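Local coordinates for putative extracellular solute-binding protein (Bordetella bronchiseptica, PDB 4P56), which probably captures mandelate in the periplasm and hands it to a TRAP-type membrane transporter, as solute-binding proteins of its family do, at residues 28-33 against 83-88; 75-80 against 239-244; 150-155 against 224-229; 167-172 against 206-211. All coordinates share one frame; numbering follows the deposited sequence.

Contact 1: residues 28-33 against 83-88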
loop_
_atom_site.group_PDB
_atom_site.type_symbol
_atom_site.label_atom_id
_atom_site.label_comp_id
_atom_site.label_asym_id
_atom_site.label_seq_id
_atom_site.Cartn_x
_atom_site.Cartn_y
_atom_site.Cartn_z
ATOM N N GLU A 28 -19.217 -19.675 -0.205
ATOM C CA GLU A 28 -17.778 -19.703 -0.297
ATOM C C GLU A 28 -17.364 -18.581 -1.247
ATOM O O GLU A 28 -17.755 -18.561 -2.403
ATOM C CB GLU A 28 -17.340 -21.065 -0.833
ATOM C CG GLU A 28 -15.883 -21.336 -0.671
ATOM C CD GLU A 28 -15.541 -22.790 -0.928
ATOM O OE1 GLU A 28 -16.080 -23.370 -1.889
ATOM O OE2 GLU A 28 -14.718 -23.348 -0.179
ATOM N N LEU A 29 -16.603 -17.631 -0.742
ATOM C CA LEU A 29 -16.161 -16.526 -1.542
ATOM C C LEU A 29 -14.796 -16.840 -2.129
ATOM O O LEU A 29 -13.842 -17.130 -1.388
ATOM C CB LEU A 29 -16.100 -15.285 -0.671
ATOM C CG LEU A 29 -17.455 -14.819 -0.114
ATOM C CD1 LEU A 29 -17.237 -13.776 1.001
ATOM C CD2 LEU A 29 -18.327 -14.241 -1.218
ATOM N N THR A 30 -14.655 -16.763 -3.435
ATOM C CA THR A 30 -13.342 -17.003 -3.990
ATOM C C THR A 30 -12.497 -15.728 -3.845
ATOM O O THR A 30 -13.013 -14.605 -3.955
ATOM C CB THR A 30 -13.402 -17.438 -5.462
ATOM O OG1 THR A 30 -14.150 -16.485 -6.238
ATOM C CG2 THR A 30 -14.071 -18.814 -5.574
ATOM N N LEU A 31 -11.205 -15.934 -3.611
ATOM C CA LEU A 31 -10.224 -14.891 -3.401
ATOM C C LEU A 31 -9.052 -15.106 -4.362
ATOM O O LEU A 31 -8.479 -16.180 -4.392
ATOM C CB LEU A 31 -9.729 -14.963 -1.954
ATOM C CG LEU A 31 -8.470 -14.178 -1.638
ATOM C CD1 LEU A 31 -8.693 -12.669 -1.768
ATOM C CD2 LEU A 31 -8.014 -14.555 -0.215
ATOM N N SER A 32 -8.701 -14.103 -5.165
ATOM C CA SER A 32 -7.486 -14.185 -5.967
ATOM C C SER A 32 -6.422 -13.267 -5.387
ATOM O O SER A 32 -6.715 -12.139 -5.014
ATOM C CB SER A 32 -7.725 -13.788 -7.431
ATOM O OG SER A 32 -6.558 -13.991 -8.223
ATOM N N SER A 33 -5.189 -13.759 -5.334
ATOM C CA SER A 33 -4.052 -12.954 -4.898
ATOM C C SER A 33 -2.954 -12.860 -5.961
ATOM O O SER A 33 -2.610 -13.866 -6.605
ATOM C CB SER A 33 -3.449 -13.581 -3.655
ATOM O OG SER A 33 -2.202 -12.986 -3.394
ATOM N N GLY A 83 -17.109 -10.299 -11.796
ATOM C CA GLY A 83 -17.618 -11.520 -11.184
ATOM C C GLY A 83 -16.768 -12.770 -11.416
ATOM O O GLY A 83 -17.213 -13.897 -11.163
ATOM N N LEU A 84 -15.550 -12.574 -11.910
ATOM C CA LEU A 84 -14.596 -13.667 -12.118
ATOM C C LEU A 84 -14.123 -14.238 -10.792
ATOM O O LEU A 84 -13.910 -15.463 -10.652
ATOM C CB LEU A 84 -13.399 -13.174 -12.945
ATOM C CG LEU A 84 -12.268 -14.179 -13.212
ATOM C CD1 LEU A 84 -12.798 -15.413 -13.998
ATOM C CD2 LEU A 84 -11.180 -13.458 -13.957
ATOM N N VAL A 85 -13.977 -13.362 -9.802
ATOM C CA VAL A 85 -13.688 -13.783 -8.425
ATOM C C VAL A 85 -14.466 -12.889 -7.502
ATOM O O VAL A 85 -14.912 -11.806 -7.908
ATOM C CB VAL A 85 -12.173 -13.684 -8.054
ATOM C CG1 VAL A 85 -11.356 -14.604 -8.956
ATOM C CG2 VAL A 85 -11.674 -12.244 -8.136
ATOM N N ASP A 86 -14.636 -13.320 -6.251
ATOM C CA ASP A 86 -15.513 -12.613 -5.341
ATOM C C ASP A 86 -14.790 -11.505 -4.554
ATOM O O ASP A 86 -15.382 -10.456 -4.306
ATOM C CB ASP A 86 -16.148 -13.575 -4.340
ATOM C CG ASP A 86 -17.154 -14.525 -4.986
ATOM O OD1 ASP A 86 -18.003 -14.049 -5.774
ATOM O OD2 ASP A 86 -17.075 -15.748 -4.718
ATOM N N VAL A 87 -13.541 -11.755 -4.174
ATOM C CA VAL A 87 -12.794 -10.875 -3.287
ATOM C C VAL A 87 -11.350 -10.738 -3.746
ATOM O O VAL A 87 -10.743 -11.690 -4.222
ATOM C CB VAL A 87 -12.799 -11.434 -1.840
ATOM C CG1 VAL A 87 -11.937 -10.596 -0.901
ATOM C CG2 VAL A 87 -14.264 -11.557 -1.340
ATOM N N THR A 88 -10.803 -9.537 -3.629
ATOM C CA THR A 88 -9.383 -9.385 -3.815
ATOM C C THR A 88 -8.866 -8.146 -3.112
ATOM O O THR A 88 -9.626 -7.438 -2.474
ATOM C CB THR A 88 -9.004 -9.298 -5.306
ATOM O OG1 THR A 88 -7.617 -9.569 -5.426
ATOM C CG2 THR A 88 -9.293 -7.923 -5.845
#

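Contact 2: residues 75-80 against 239-244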
loop_
_atom_site.group_PDB
_atom_site.type_symbol
_atom_site.label_atom_id
_atom_site.label_comp_id
_atom_site.label_asym_id
_atom_site.label_seq_id
_atom_site.Cartn_x
_atom_site.Cartn_y
_atom_site.Cartn_z
ATOM N N GLY A 75 -5.326 -6.014 -13.203
ATOM C CA GLY A 75 -6.572 -6.609 -13.664
ATOM C C GLY A 75 -7.486 -7.123 -12.566
ATOM O O GLY A 75 -8.645 -7.479 -12.803
ATOM N N HIS A 76 -6.980 -7.165 -11.350
ATOM C CA HIS A 76 -7.755 -7.713 -10.249
ATOM C C HIS A 76 -8.993 -6.872 -9.885
ATOM O O HIS A 76 -9.967 -7.415 -9.384
ATOM C CB HIS A 76 -6.863 -7.970 -9.018
ATOM C CG HIS A 76 -6.199 -9.325 -9.033
ATOM N ND1 HIS A 76 -5.165 -9.641 -9.885
ATOM C CD2 HIS A 76 -6.451 -10.444 -8.309
ATOM C CE1 HIS A 76 -4.792 -10.898 -9.673
ATOM N NE2 HIS A 76 -5.568 -11.411 -8.738
ATOM N N PHE A 77 -8.994 -5.571 -10.155
ATOM C CA PHE A 77 -10.177 -4.784 -9.828
ATOM C C PHE A 77 -11.338 -5.239 -10.726
ATOM O O PHE A 77 -12.440 -5.560 -10.253
ATOM C CB PHE A 77 -9.908 -3.288 -10.031
ATOM C CG PHE A 77 -11.029 -2.420 -9.538
ATOM C CD1 PHE A 77 -12.180 -2.288 -10.269
ATOM C CD2 PHE A 77 -10.937 -1.753 -8.332
ATOM C CE1 PHE A 77 -13.245 -1.524 -9.809
ATOM C CE2 PHE A 77 -12.008 -0.952 -7.864
ATOM C CZ PHE A 77 -13.147 -0.853 -8.600
ATOM N N ASP A 78 -11.092 -5.253 -12.031
ATOM C CA ASP A 78 -12.105 -5.716 -12.980
ATOM C C ASP A 78 -12.499 -7.195 -12.763
ATOM O O ASP A 78 -13.653 -7.561 -13.001
ATOM C CB ASP A 78 -11.640 -5.505 -14.424
ATOM C CG ASP A 78 -11.663 -4.032 -14.835
ATOM O OD1 ASP A 78 -12.451 -3.273 -14.243
ATOM O OD2 ASP A 78 -10.876 -3.635 -15.714
ATOM N N ALA A 79 -11.558 -8.034 -12.343
ATOM C CA ALA A 79 -11.889 -9.443 -12.063
ATOM C C ALA A 79 -13.009 -9.490 -11.045
ATOM O O ALA A 79 -13.962 -10.274 -11.190
ATOM C CB ALA A 79 -10.695 -10.208 -11.576
ATOM N N VAL A 80 -12.932 -8.628 -10.035
ATOM C CA VAL A 80 -14.004 -8.579 -9.032
ATOM C C VAL A 80 -15.292 -7.980 -9.606
ATOM O O VAL A 80 -16.386 -8.567 -9.460
ATOM C CB VAL A 80 -13.533 -7.856 -7.721
ATOM C CG1 VAL A 80 -14.701 -7.555 -6.807
ATOM C CG2 VAL A 80 -12.526 -8.724 -7.020
ATOM N N ALA A 239 -6.813 -1.508 -1.349
ATOM C CA ALA A 239 -8.224 -1.665 -0.994
ATOM C C ALA A 239 -8.598 -3.141 -0.985
ATOM O O ALA A 239 -8.179 -3.885 -1.852
ATOM C CB ALA A 239 -9.105 -0.911 -1.980
ATOM N N VAL A 240 -9.408 -3.564 -0.010
ATOM C CA VAL A 240 -10.017 -4.883 -0.093
ATOM C C VAL A 240 -11.480 -4.701 -0.590
ATOM O O VAL A 240 -12.257 -3.919 -0.021
ATOM C CB VAL A 240 -9.967 -5.586 1.262
ATOM C CG1 VAL A 240 -10.727 -6.907 1.190
ATOM C CG2 VAL A 240 -8.526 -5.822 1.663
ATOM N N ILE A 241 -11.834 -5.419 -1.652
ATOM C CA ILE A 241 -13.089 -5.236 -2.353
ATOM C C ILE A 241 -13.837 -6.569 -2.530
ATOM O O ILE A 241 -13.228 -7.647 -2.521
ATOM C CB ILE A 241 -12.863 -4.552 -3.738
ATOM C CG1 ILE A 241 -11.888 -5.336 -4.585
ATOM C CG2 ILE A 241 -12.253 -3.124 -3.566
ATOM C CD1 ILE A 241 -11.805 -4.892 -6.023
ATOM N N ILE A 242 -15.164 -6.477 -2.664
ATOM C CA ILE A 242 -15.989 -7.645 -2.908
ATOM C C ILE A 242 -17.023 -7.358 -3.973
ATOM O O ILE A 242 -17.544 -6.245 -4.111
ATOM C CB ILE A 242 -16.645 -8.170 -1.586
ATOM C CG1 ILE A 242 -17.392 -9.468 -1.849
ATOM C CG2 ILE A 242 -17.561 -7.107 -0.976
ATOM C CD1 ILE A 242 -17.762 -10.232 -0.554
ATOM N N ASN A 243 -17.273 -8.371 -4.779
ATOM C CA ASN A 243 -18.253 -8.263 -5.825
ATOM C C ASN A 243 -19.621 -8.004 -5.177
ATOM O O ASN A 243 -19.966 -8.627 -4.155
ATOM C CB ASN A 243 -18.288 -9.577 -6.594
ATOM C CG ASN A 243 -19.424 -9.618 -7.602
ATOM O OD1 ASN A 243 -20.517 -10.042 -7.264
ATOM N ND2 ASN A 243 -19.176 -9.144 -8.816
ATOM N N ARG A 244 -20.400 -7.087 -5.749
ATOM C CA ARG A 244 -21.648 -6.673 -5.103
ATOM C C ARG A 244 -22.708 -7.763 -5.099
ATOM O O ARG A 244 -23.494 -7.879 -4.160
ATOM C CB ARG A 244 -22.212 -5.407 -5.778
ATOM C CG ARG A 244 -21.395 -4.189 -5.462
ATOM C CD ARG A 244 -21.952 -2.953 -6.175
ATOM N NE ARG A 244 -21.329 -1.771 -5.606
ATOM C CZ ARG A 244 -21.314 -0.579 -6.186
ATOM N NH1 ARG A 244 -21.900 -0.400 -7.365
ATOM N NH2 ARG A 244 -20.689 0.425 -5.586
#

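Contact 3: residues 150-155 against 224-229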
loop_
_atom_site.group_PDB
_atom_site.type_symbol
_atom_site.label_atom_id
_atom_site.label_comp_id
_atom_site.label_asym_id
_atom_site.label_seq_id
_atom_site.Cartn_x
_atom_site.Cartn_y
_atom_site.Cartn_z
ATOM N N ILE A 150 11.134 2.951 1.559
ATOM C CA ILE A 150 12.583 3.079 1.619
ATOM C C ILE A 150 13.145 3.168 0.210
ATOM O O ILE A 150 12.606 2.565 -0.716
ATOM C CB ILE A 150 13.171 1.839 2.289
ATOM C CG1 ILE A 150 12.723 1.809 3.754
ATOM C CG2 ILE A 150 14.698 1.863 2.150
ATOM C CD1 ILE A 150 13.098 0.535 4.522
ATOM N N ALA A 151 14.232 3.914 0.036
ATOM C CA ALA A 151 14.883 3.954 -1.252
ATOM C C ALA A 151 15.996 2.907 -1.319
ATOM O O ALA A 151 17.078 3.100 -0.748
ATOM C CB ALA A 151 15.451 5.361 -1.536
ATOM N N PHE A 152 15.733 1.814 -2.034
ATOM C CA PHE A 152 16.723 0.748 -2.208
ATOM C C PHE A 152 17.409 0.847 -3.569
ATOM O O PHE A 152 16.749 1.049 -4.609
ATOM C CB PHE A 152 16.057 -0.624 -2.158
ATOM C CG PHE A 152 15.482 -0.994 -0.833
ATOM C CD1 PHE A 152 16.305 -1.339 0.227
ATOM C CD2 PHE A 152 14.101 -1.058 -0.659
ATOM C CE1 PHE A 152 15.779 -1.721 1.446
ATOM C CE2 PHE A 152 13.564 -1.452 0.577
ATOM C CZ PHE A 152 14.394 -1.790 1.620
ATOM N N THR A 153 18.729 0.667 -3.582
ATOM C CA THR A 153 19.454 0.633 -4.847
ATOM C C THR A 153 20.485 -0.485 -4.883
ATOM O O THR A 153 20.991 -0.939 -3.855
ATOM C CB THR A 153 20.196 1.911 -5.101
ATOM O OG1 THR A 153 21.007 2.189 -3.963
ATOM C CG2 THR A 153 19.230 3.048 -5.340
ATOM N N THR A 154 20.811 -0.895 -6.096
ATOM C CA THR A 154 21.675 -2.041 -6.312
ATOM C C THR A 154 23.119 -1.654 -6.017
ATOM O O THR A 154 23.787 -2.346 -5.270
ATOM C CB THR A 154 21.516 -2.555 -7.735
ATOM O OG1 THR A 154 20.160 -2.996 -7.915
ATOM C CG2 THR A 154 22.510 -3.689 -8.032
ATOM N N SER A 155 23.587 -0.530 -6.554
ATOM C CA SER A 155 25.002 -0.190 -6.438
ATOM C C SER A 155 25.282 1.288 -6.158
ATOM O O SER A 155 26.429 1.685 -5.962
ATOM C CB SER A 155 25.710 -0.592 -7.728
ATOM O OG SER A 155 25.221 0.191 -8.809
ATOM N N ARG A 224 22.301 -3.548 -2.467
ATOM C CA ARG A 224 23.392 -3.296 -1.524
ATOM C C ARG A 224 23.297 -1.956 -0.781
ATOM O O ARG A 224 24.183 -1.624 0.004
ATOM C CB ARG A 224 24.757 -3.338 -2.235
ATOM C CG ARG A 224 24.998 -4.581 -3.067
ATOM C CD ARG A 224 24.981 -5.850 -2.229
ATOM N NE ARG A 224 25.880 -5.770 -1.082
ATOM C CZ ARG A 224 27.139 -6.214 -1.042
ATOM N NH1 ARG A 224 27.710 -6.806 -2.094
ATOM N NH2 ARG A 224 27.836 -6.074 0.080
ATOM N N HIS A 225 22.244 -1.187 -1.042
ATOM C CA HIS A 225 22.142 0.165 -0.497
ATOM C C HIS A 225 20.703 0.470 -0.145
ATOM O O HIS A 225 19.782 0.078 -0.862
ATOM C CB HIS A 225 22.641 1.181 -1.520
ATOM C CG HIS A 225 24.067 0.966 -1.939
ATOM N ND1 HIS A 225 25.138 1.527 -1.277
ATOM C CD2 HIS A 225 24.592 0.258 -2.968
ATOM C CE1 HIS A 225 26.262 1.163 -1.870
ATOM N NE2 HIS A 225 25.961 0.380 -2.890
ATOM N N ALA A 226 20.506 1.132 0.983
ATOM C CA ALA A 226 19.167 1.546 1.394
ATOM C C ALA A 226 19.251 2.864 2.143
ATOM O O ALA A 226 20.112 3.024 3.024
ATOM C CB ALA A 226 18.528 0.482 2.308
ATOM N N THR A 227 18.329 3.775 1.840
ATOM C CA THR A 227 18.211 5.033 2.581
ATOM C C THR A 227 16.827 5.142 3.156
ATOM O O THR A 227 15.839 5.066 2.442
ATOM C CB THR A 227 18.513 6.250 1.697
ATOM O OG1 THR A 227 19.868 6.132 1.231
ATOM C CG2 THR A 227 18.350 7.560 2.505
ATOM N N GLU A 228 16.769 5.269 4.470
ATOM C CA GLU A 228 15.511 5.359 5.178
ATOM C C GLU A 228 15.258 6.805 5.518
ATOM O O GLU A 228 16.188 7.588 5.667
ATOM C CB GLU A 228 15.559 4.547 6.462
ATOM C CG GLU A 228 15.749 3.059 6.260
ATOM C CD GLU A 228 15.682 2.346 7.577
ATOM O OE1 GLU A 228 16.742 2.175 8.200
ATOM O OE2 GLU A 228 14.556 2.016 8.031
ATOM N N PHE A 229 13.979 7.136 5.657
ATOM C CA PHE A 229 13.540 8.495 5.900
ATOM C C PHE A 229 12.543 8.471 7.052
ATOM O O PHE A 229 11.674 7.600 7.097
ATOM C CB PHE A 229 12.803 8.999 4.665
ATOM C CG PHE A 229 13.688 9.263 3.480
ATOM C CD1 PHE A 229 14.067 8.234 2.637
ATOM C CD2 PHE A 229 14.123 10.548 3.203
ATOM C CE1 PHE A 229 14.863 8.477 1.553
ATOM C CE2 PHE A 229 14.923 10.791 2.128
ATOM C CZ PHE A 229 15.284 9.748 1.288
#

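Contact 4: residues 167-172 against 206-211. With RMN ((R)-mandelic acid), chain D.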
loop_
_atom_site.group_PDB
_atom_site.type_symbol
_atom_site.label_atom_id
_atom_site.label_comp_id
_atom_site.label_asym_id
_atom_site.label_seq_id
_atom_site.Cartn_x
_atom_site.Cartn_y
_atom_site.Cartn_z
ATOM N N LEU A 167 18.541 7.677 -11.770
ATOM C CA LEU A 167 18.302 6.296 -11.357
ATOM C C LEU A 167 16.971 5.799 -11.889
ATOM O O LEU A 167 15.930 6.462 -11.746
ATOM C CB LEU A 167 18.280 6.142 -9.848
ATOM C CG LEU A 167 19.500 6.600 -9.068
ATOM C CD1 LEU A 167 19.282 6.314 -7.581
ATOM C CD2 LEU A 167 20.746 5.895 -9.597
ATOM N N LYS A 168 17.006 4.602 -12.456
ATOM C CA LYS A 168 15.806 3.934 -12.913
ATOM C C LYS A 168 15.262 3.137 -11.743
ATOM O O LYS A 168 15.861 2.140 -11.291
ATOM C CB LYS A 168 16.112 3.054 -14.123
ATOM C CG LYS A 168 16.687 3.806 -15.291
ATOM C CD LYS A 168 16.901 2.905 -16.506
ATOM C CE LYS A 168 17.583 3.648 -17.665
ATOM N NZ LYS A 168 18.940 4.102 -17.268
ATOM N N ILE A 169 14.142 3.607 -11.217
ATOM C CA ILE A 169 13.591 3.069 -9.983
ATOM C C ILE A 169 12.241 2.412 -10.199
ATOM O O ILE A 169 11.275 3.060 -10.630
ATOM C CB ILE A 169 13.383 4.188 -8.943
ATOM C CG1 ILE A 169 14.708 4.896 -8.614
ATOM C CG2 ILE A 169 12.811 3.596 -7.663
ATOM C CD1 ILE A 169 15.779 3.964 -8.003
ATOM N N ARG A 170 12.169 1.121 -9.896
ATOM C CA ARG A 170 10.897 0.424 -9.935
ATOM C C ARG A 170 9.985 1.006 -8.862
ATOM O O ARG A 170 10.288 0.944 -7.670
ATOM C CB ARG A 170 11.126 -1.069 -9.659
ATOM C CG ARG A 170 10.010 -2.008 -10.101
ATOM C CD ARG A 170 8.631 -1.820 -9.442
ATOM N NE ARG A 170 8.654 -1.533 -8.018
ATOM C CZ ARG A 170 7.587 -1.562 -7.210
ATOM N NH1 ARG A 170 6.388 -1.948 -7.640
ATOM N NH2 ARG A 170 7.732 -1.226 -5.938
ATOM N N VAL A 171 8.856 1.561 -9.281
ATOM C CA VAL A 171 7.840 2.012 -8.357
ATOM C C VAL A 171 6.486 1.379 -8.672
ATOM O O VAL A 171 6.236 0.966 -9.795
ATOM C CB VAL A 171 7.701 3.551 -8.423
ATOM C CG1 VAL A 171 9.018 4.219 -8.028
ATOM C CG2 VAL A 171 7.314 3.984 -9.830
ATOM N N GLY A 172 5.601 1.288 -7.682
ATOM C CA GLY A 172 4.275 0.768 -7.945
ATOM C C GLY A 172 3.488 1.655 -8.902
ATOM O O GLY A 172 2.763 1.188 -9.789
ATOM N N GLY A 206 17.203 0.372 -8.950
ATOM C CA GLY A 206 16.700 0.443 -7.605
ATOM C C GLY A 206 15.197 0.292 -7.555
ATOM O O GLY A 206 14.540 0.021 -8.569
ATOM N N VAL A 207 14.670 0.392 -6.341
ATOM C CA VAL A 207 13.263 0.119 -6.093
ATOM C C VAL A 207 12.806 0.871 -4.871
ATOM O O VAL A 207 13.562 1.024 -3.909
ATOM C CB VAL A 207 12.966 -1.404 -5.938
ATOM C CG1 VAL A 207 13.786 -2.029 -4.832
ATOM C CG2 VAL A 207 11.488 -1.636 -5.659
ATOM N N PHE A 208 11.585 1.376 -4.939
ATOM C CA PHE A 208 10.938 1.990 -3.779
ATOM C C PHE A 208 10.054 0.873 -3.222
ATOM O O PHE A 208 9.141 0.399 -3.900
ATOM C CB PHE A 208 10.076 3.225 -4.171
ATOM C CG PHE A 208 10.857 4.510 -4.379
ATOM C CD1 PHE A 208 12.228 4.547 -4.306
ATOM C CD2 PHE A 208 10.178 5.718 -4.672
ATOM C CE1 PHE A 208 12.914 5.733 -4.497
ATOM C CE2 PHE A 208 10.854 6.882 -4.854
ATOM C CZ PHE A 208 12.236 6.893 -4.769
ATOM N N PHE A 209 10.376 0.408 -2.018
ATOM C CA PHE A 209 9.601 -0.628 -1.328
ATOM C C PHE A 209 9.648 -0.350 0.176
ATOM O O PHE A 209 10.558 0.348 0.647
ATOM C CB PHE A 209 10.268 -1.983 -1.534
ATOM C CG PHE A 209 9.611 -2.876 -2.562
ATOM C CD1 PHE A 209 8.278 -2.748 -2.901
ATOM C CD2 PHE A 209 10.338 -3.896 -3.128
ATOM C CE1 PHE A 209 7.695 -3.609 -3.815
ATOM C CE2 PHE A 209 9.756 -4.762 -4.059
ATOM C CZ PHE A 209 8.432 -4.610 -4.390
ATOM N N PRO A 210 8.693 -0.911 0.937
ATOM C CA PRO A 210 8.856 -0.941 2.388
ATOM C C PRO A 210 9.871 -2.024 2.755
ATOM O O PRO A 210 10.281 -2.799 1.893
ATOM C CB PRO A 210 7.469 -1.313 2.889
ATOM C CG PRO A 210 6.955 -2.239 1.820
ATOM C CD PRO A 210 7.519 -1.697 0.511
ATOM N N ALA A 211 10.312 -2.042 4.001
ATOM C CA ALA A 211 11.377 -2.940 4.407
ATOM C C ALA A 211 11.110 -4.418 4.082
ATOM O O ALA A 211 11.989 -5.112 3.631
ATOM C CB ALA A 211 11.633 -2.782 5.866
HETATM C C1 RMN D . 3.463 -2.972 -3.042
HETATM C C2 RMN D . 2.679 -4.095 -3.260
HETATM C C3 RMN D . 2.916 -5.266 -2.564
HETATM C C4 RMN D . 3.969 -5.345 -1.668
HETATM C C5 RMN D . 4.767 -4.225 -1.454
HETATM C C6 RMN D . 4.506 -3.050 -2.139
HETATM C C7 RMN D . 3.213 -1.705 -3.815
HETATM C C10 RMN D . 4.288 -1.554 -4.849
HETATM O O8 RMN D . 3.287 -0.575 -3.032
HETATM O O11 RMN D . 5.384 -0.944 -4.601
HETATM O O12 RMN D . 4.128 -2.100 -5.982
HETATM O O HOH W 1 6.812 1.901 -5.109
#

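Contact 1: residues 28-33 against 83-88
Leu31 and Val87 form a single beta bridge, their CA atoms 4.8 Å apart, and through it two small sheets are joined: strand 28-31 pairs with 62-65 on its other flank, while 87-91 is an outermost strand of the sheet containing 237-242. The two chains run the same way here. The O atom of Thr30 accepts Val87 N at 2.9 Å, and one step on Ser32 N reaches Val87 O at 3.3 Å. The oxygen of Val87 also meets the CA-H of Leu31 and has Leu31 CD1 against it.

Just before the bridge, Asp86 and Thr30 trade bonds. With its CG turned beside its own backbone N (chi1 -69°), Asp86 brings OD2 back to Thr30 N at 2.9 Å, using the lone pair that faces away from OD1. In return Thr30 OG1 accepts Asp86 N at 3.2 Å. Leu29 CD2 lies 3.9 Å from Asp86 CB, the two side chains crossing at about a right angle. At the far end Thr88 OG1 donates to Ser32 O at 2.8 Å, whereas Ser32 OG is taken by His76 and Val70.

The pairing is therefore framed by side chains: a carboxylate at one end and a hydroxyl at the other bond to main-chain atoms of 28-33, extending the join beyond its one bridge.

Contact 2: residues 75-80 against 239-244
Ile241 has CG1 staggered between its backbone N and carbonyl carbon (chi1 56°) and then runs out extended, which carries CD1 off the strand to Val80 and Phe77; Asn243, with CG trans to its own N (chi1 172°), swings its amide to the end of the same helix. This is helix-on-sheet packing: helix 76-81 lies against strand 237-242, the central strand of a three-stranded antiparallel sheet, and the axes of segments 76-80 and 239-242 come within 9.0 Å.

The methyl CD1 of Ile241 is what fits between the two helix residues. It sits 3.8 Å from Val80 CB and 4.0 Å from Phe77 CD2, with the Phe77 side chain crossing that of Ile241 at about a right angle. One turn along, Val80 turns CG1 onto the main chain at Ile242 and Asn243, 3.7 Å from Ile242 C and 3.4 Å from Asn243 N. That branch also meets Asn243 CB. Thr88 of the neighbouring strand packs on Val80 too, so the valine is wedged among buried groups.

Asn243 stands at the N-cap of the helix that follows it and works in two directions. Its OD1 caps Ala246 N, while its amide nitrogen turns to helix 76-81: ND2 donates to Val80 O at 2.9 Å, with 167° at the hydrogen and the acceptor lying nearly in the amide plane.

Contact 3: residues 150-155 against 224-229
A classic beta bulge marks one end of this antiparallel ladder: Arg224 and His225 both face Thr153. Thr153 O accepts Arg224 N at 3.2 Å and, more weakly, His225 N, so a single carbonyl serves two successive amides. The extra residue brings the first part of the Arg224 side chain against Thr154 O, with CB 3.3 Å from it, before the chain bends away to bond Glu289 O through NH2. Beside the bulge His225 lays its CB 3.1 Å from Thr153 OG1, a hydroxyl that is bonded to Lys156 O, and its imidazole lies along the turn, CD2 passing close to Ser155 CA and C.

Past the bulge the ladder is regular. Thr153 N bonds His225 O, and Ala151 and Thr227 exchange both of their amide bonds, Thr227 N to Ala151 O at 3.0 Å. Strands 149-153 and 225-228 are neighbours in the mixed sheet of six, flanked by 206-210 and 291-294 respectively.

Between the hydrogen-bonded pairs, Phe152 and Ala226 make a non-hydrogen-bonded pair with CA atoms 4.4 Å apart. The methyl of Ala226 touches Phe152 CD1 at 3.5 Å. Ile150 places CG2 over the centre of the same ring, 3.6 Å above its plane, and that branch also meets Ala226 CB. Farther along, Ile150 and Glu228 lie side by side and point the same way, with Ile150 CD1 against Glu228 CG, while the carboxylate continues to a salt bridge with Arg282.

Contact 4: residues 167-172 against 206-211
Arg170 leaves strand 168-171 with CB resting by Gly206 O and Val207 CG2, and its side chain then bends at chi2 and chi3 (-62° and -40°) to bring the guanidinium back over strand 206-210. At NE the neighbour is apolar: Val207 CG2, 3.7 Å away at the group's edge, and NE is buried without a polar partner. CZ is 4.6 Å from the centroid of the Phe209 ring, an off-centre cation-pi contact; the N atom of Gly172 sits over a face of the guanidinium. At the tip two nitrogens hold the carboxylate of (R)-mandelate through a bidentate pair of hydrogen bonds of the sort expected from a TRAP binding-protein arginine. NH1 donates to O12 at 2.8 Å in a nearly straight bond, and NH2 donates to O11 at 2.7 Å. Each nitrogen has a second acceptor, Lys190 O for NH1 and, weakly, Phe208 O for NH2, which fixes the rotation of the group. A water also bridges Gly172 N, Phe208 O and O11.

The strands beneath run parallel: Arg170 N bonds Gly206 O at 2.9 Å, and Phe208 N bonds Arg170 O. Next to Arg170, Ile169 sets CG2 over the face of the Phe208 ring, 4.0 Å from its centroid, and Val171 lies alongside that phenylalanine. Helix 174-182 packs on Val171 and Phe208, helix 195-200 on Arg170 and Val207, and strands 186-189 and 149-153 flank the pair within the mixed sheet.

Overall arrangement
The four contacts fall into two groups on either side of the mandelate pocket. Contacts 1 and 2, centres 8 Å apart, both reach the sheet of 87-91 and 237-242 and are joined by a probable hydrogen bond between Asp86 O and Asn243 N. Contacts 3 and 4, centres 9 Å apart, share the mixed sheet, where Phe152 O meets Val207 N and Ile150 N meets Phe209 O. The nearest atoms of contacts 2 and 4 are still about 11 Å apart. Contact 4 holds the ligand carboxylate; the side chain of Thr88 in contact 1 is about 12 Å from the ligand, and that of Phe152 in contact 3 about 9 Å.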